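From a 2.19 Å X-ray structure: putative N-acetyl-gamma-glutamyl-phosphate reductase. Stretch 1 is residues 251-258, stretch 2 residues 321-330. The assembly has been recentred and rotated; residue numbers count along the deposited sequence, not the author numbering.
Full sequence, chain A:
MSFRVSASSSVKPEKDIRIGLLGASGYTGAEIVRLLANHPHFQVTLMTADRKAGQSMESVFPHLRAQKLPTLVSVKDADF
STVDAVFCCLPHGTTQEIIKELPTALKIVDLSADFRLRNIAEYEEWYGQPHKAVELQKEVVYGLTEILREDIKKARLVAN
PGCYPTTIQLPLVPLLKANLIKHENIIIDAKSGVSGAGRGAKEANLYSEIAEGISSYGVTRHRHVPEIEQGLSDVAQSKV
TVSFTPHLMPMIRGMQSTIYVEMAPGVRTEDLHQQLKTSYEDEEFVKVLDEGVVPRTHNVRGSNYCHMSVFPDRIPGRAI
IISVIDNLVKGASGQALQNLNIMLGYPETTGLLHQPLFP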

# COMPACT_ATOMS: atom_id res chain seq x y z
N MET A 251 5.41 -2.87 3.09
CA MET A 251 5.49 -1.52 3.65
C MET A 251 6.95 -1.08 3.56
O MET A 251 7.86 -1.91 3.45
CB MET A 251 5.03 -1.52 5.12
CG MET A 251 5.89 -2.36 6.04
SD MET A 251 5.14 -2.67 7.65
CE MET A 251 6.59 -2.90 8.68
N ILE A 252 7.18 0.23 3.60
CA ILE A 252 8.53 0.75 3.48
C ILE A 252 9.34 0.61 4.76
O ILE A 252 10.37 -0.08 4.77
CB ILE A 252 8.50 2.24 3.09
CG1 ILE A 252 7.66 2.43 1.82
CG2 ILE A 252 9.92 2.75 2.84
CD1 ILE A 252 7.45 3.89 1.45
N ARG A 253 8.87 1.26 5.83
CA ARG A 253 9.57 1.25 7.11
C ARG A 253 8.83 0.44 8.17
O ARG A 253 7.63 0.19 8.05
CB ARG A 253 9.72 2.67 7.65
CG ARG A 253 10.47 3.64 6.75
CD ARG A 253 10.47 5.04 7.35
NE ARG A 253 11.30 5.94 6.57
CZ ARG A 253 12.43 6.49 7.02
NH1 ARG A 253 12.85 6.25 8.25
NH2 ARG A 253 13.16 7.25 6.21
N GLY A 254 9.55 0.04 9.21
CA GLY A 254 8.93 -0.71 10.28
C GLY A 254 9.48 -2.10 10.49
O GLY A 254 9.78 -2.83 9.54
N MET A 255 9.59 -2.48 11.75
CA MET A 255 10.09 -3.80 12.09
C MET A 255 9.53 -4.25 13.42
O MET A 255 9.42 -3.47 14.37
CB MET A 255 11.62 -3.78 12.14
CG MET A 255 12.24 -5.11 12.53
SD MET A 255 14.03 -5.02 12.48
CE MET A 255 14.31 -5.26 10.69
N GLN A 256 9.18 -5.53 13.49
CA GLN A 256 8.68 -6.11 14.71
C GLN A 256 9.21 -7.52 14.89
O GLN A 256 9.28 -8.29 13.95
CB GLN A 256 7.14 -6.20 14.72
CG GLN A 256 6.61 -6.98 15.93
CD GLN A 256 5.10 -6.98 16.05
OE1 GLN A 256 4.44 -5.99 15.71
NE2 GLN A 256 4.54 -8.07 16.57
N SER A 257 9.60 -7.82 16.11
CA SER A 257 10.04 -9.17 16.43
C SER A 257 9.03 -9.64 17.46
O SER A 257 8.78 -8.94 18.44
CB SER A 257 11.44 -9.19 17.05
OG SER A 257 12.43 -9.13 16.05
N THR A 258 8.41 -10.78 17.20
CA THR A 258 7.48 -11.37 18.14
C THR A 258 8.34 -12.49 18.72
O THR A 258 8.67 -13.46 18.02
CB THR A 258 6.25 -11.94 17.45
OG1 THR A 258 5.61 -10.91 16.68
CG2 THR A 258 5.27 -12.48 18.48
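Stretch 2 321-330: IISVIDNLVK

The antiparallel ladder between the two stretches ends in a side-chain clasp: where the strand pairing stops, Asp326 and Asn327 take over from the backbone of stretch 2. Asn327, with its CA-to-CB bond toward stretch 1, accepts from the backbone of Gly254, N to OD1 3.0 Å with an angle of 138° at the hydrogen. Next to it, Arg253 NH1 lies 3.0 Å from Asp326 OD2 at 161°, a hydrogen bond within a salt bridge. Leu328 CD1 covers one face of the guanidinium, 3.9 Å from Arg253 CZ, while Val329 CG2 sits near its plane, 3.7 Å from Arg253 NH1.

The other carboxylate oxygen of Asp326 serves its own stretch. Its OD1 receives Leu328 N at 2.8 Å and, weakly, Val329 N at 3.4 Å, a cap on the type I turn from Asp326 to Val329 that leads into a helix. Gly254, at phi/psi 118/141, adopts angles that by themselves call for glycine, and a CB there would also clash with Met251 CE.

Before the turn, residues 321-325 run against residues 255-258 with extended phi/psi values throughout. The strand axes approach to 4.7 Å at 167°, close to ideally antiparallel. CA separations alternate as expected: 5.4 Å between the CA atoms of Met255 and Ile325, and again between those of Ser257 and Ser323, the hydrogen-bonded pairs, but 4.4 Å between the CA atoms of Gln256 and Val324. Ser257 N to Ser323 O (3.0 Å, 161°) and Ser323 N to Ser257 O (3.1 Å, 159°) are nearly matched; Ile325 N to Met255 O is 3.1 Å, whereas Met255 N to Ile325 O, though 2.9 Å, is weak because its angle is 129°.

Side chains follow this register: Gln256 CB meets Val324 CG1 at 3.7 Å on one face, Met255 CB meets Ile325 CG1 at 4.1 Å on the other.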

# COMPACT_ATOMS: atom_id res chain seq x y z
N ILE A 321 7.05 -11.62 23.87
CA ILE A 321 7.60 -10.28 23.87
C ILE A 321 7.53 -9.68 22.47
O ILE A 321 7.95 -10.31 21.50
CB ILE A 321 9.06 -10.29 24.33
CG1 ILE A 321 9.15 -10.82 25.77
CG2 ILE A 321 9.65 -8.89 24.22
CD1 ILE A 321 10.52 -11.25 26.17
N ILE A 322 6.96 -8.49 22.37
CA ILE A 322 6.86 -7.79 21.09
C ILE A 322 7.78 -6.58 21.19
O ILE A 322 7.71 -5.82 22.15
CB ILE A 322 5.42 -7.33 20.82
CG1 ILE A 322 4.50 -8.56 20.73
CG2 ILE A 322 5.35 -6.54 19.52
CD1 ILE A 322 3.04 -8.24 20.48
N SER A 323 8.63 -6.41 20.18
CA SER A 323 9.58 -5.30 20.15
C SER A 323 9.57 -4.67 18.75
O SER A 323 9.78 -5.36 17.75
CB SER A 323 10.98 -5.82 20.49
OG SER A 323 11.94 -4.79 20.47
N VAL A 324 9.31 -3.36 18.67
CA VAL A 324 9.26 -2.69 17.38
C VAL A 324 10.14 -1.44 17.27
O VAL A 324 10.41 -0.77 18.27
CB VAL A 324 7.80 -2.29 17.03
CG1 VAL A 324 6.87 -3.51 17.18
CG2 VAL A 324 7.34 -1.14 17.94
N ILE A 325 10.56 -1.16 16.04
CA ILE A 325 11.38 0.01 15.73
C ILE A 325 11.19 0.36 14.26
O ILE A 325 10.50 -0.35 13.52
CB ILE A 325 12.90 -0.28 15.90
CG1 ILE A 325 13.33 -1.43 14.98
CG2 ILE A 325 13.23 -0.63 17.35
CD1 ILE A 325 14.84 -1.65 14.96
N ASP A 326 11.78 1.47 13.85
CA ASP A 326 11.76 1.87 12.45
C ASP A 326 13.10 1.24 12.04
O ASP A 326 14.15 1.63 12.56
CB ASP A 326 11.82 3.39 12.31
CG ASP A 326 12.03 3.85 10.86
OD1 ASP A 326 12.77 3.17 10.12
OD2 ASP A 326 11.46 4.89 10.47
N ASN A 327 13.07 0.25 11.15
CA ASN A 327 14.30 -0.45 10.75
C ASN A 327 15.42 0.45 10.23
O ASN A 327 16.59 0.12 10.36
CB ASN A 327 13.99 -1.53 9.71
CG ASN A 327 13.46 -0.95 8.42
OD1 ASN A 327 12.35 -0.42 8.38
ND2 ASN A 327 14.27 -1.04 7.36
N LEU A 328 15.05 1.58 9.63
CA LEU A 328 16.04 2.51 9.09
C LEU A 328 16.63 3.47 10.13
O LEU A 328 17.73 4.01 9.92
CB LEU A 328 15.43 3.33 7.95
CG LEU A 328 15.12 2.57 6.65
CD1 LEU A 328 14.45 3.49 5.63
CD2 LEU A 328 16.41 1.99 6.10
N VAL A 329 15.93 3.69 11.24
CA VAL A 329 16.41 4.63 12.24
C VAL A 329 17.08 3.92 13.42
O VAL A 329 18.29 3.74 13.42
CB VAL A 329 15.26 5.55 12.74
CG1 VAL A 329 15.84 6.77 13.47
CG2 VAL A 329 14.44 6.03 11.57
N LYS A 330 16.30 3.50 14.41
CA LYS A 330 16.91 2.80 15.54
C LYS A 330 17.51 1.48 15.05
O LYS A 330 18.40 0.92 15.69
CB LYS A 330 15.88 2.54 16.64
CG LYS A 330 16.44 1.80 17.86
CD LYS A 330 17.63 2.53 18.49
CE LYS A 330 18.11 1.81 19.75
NZ LYS A 330 19.32 2.45 20.38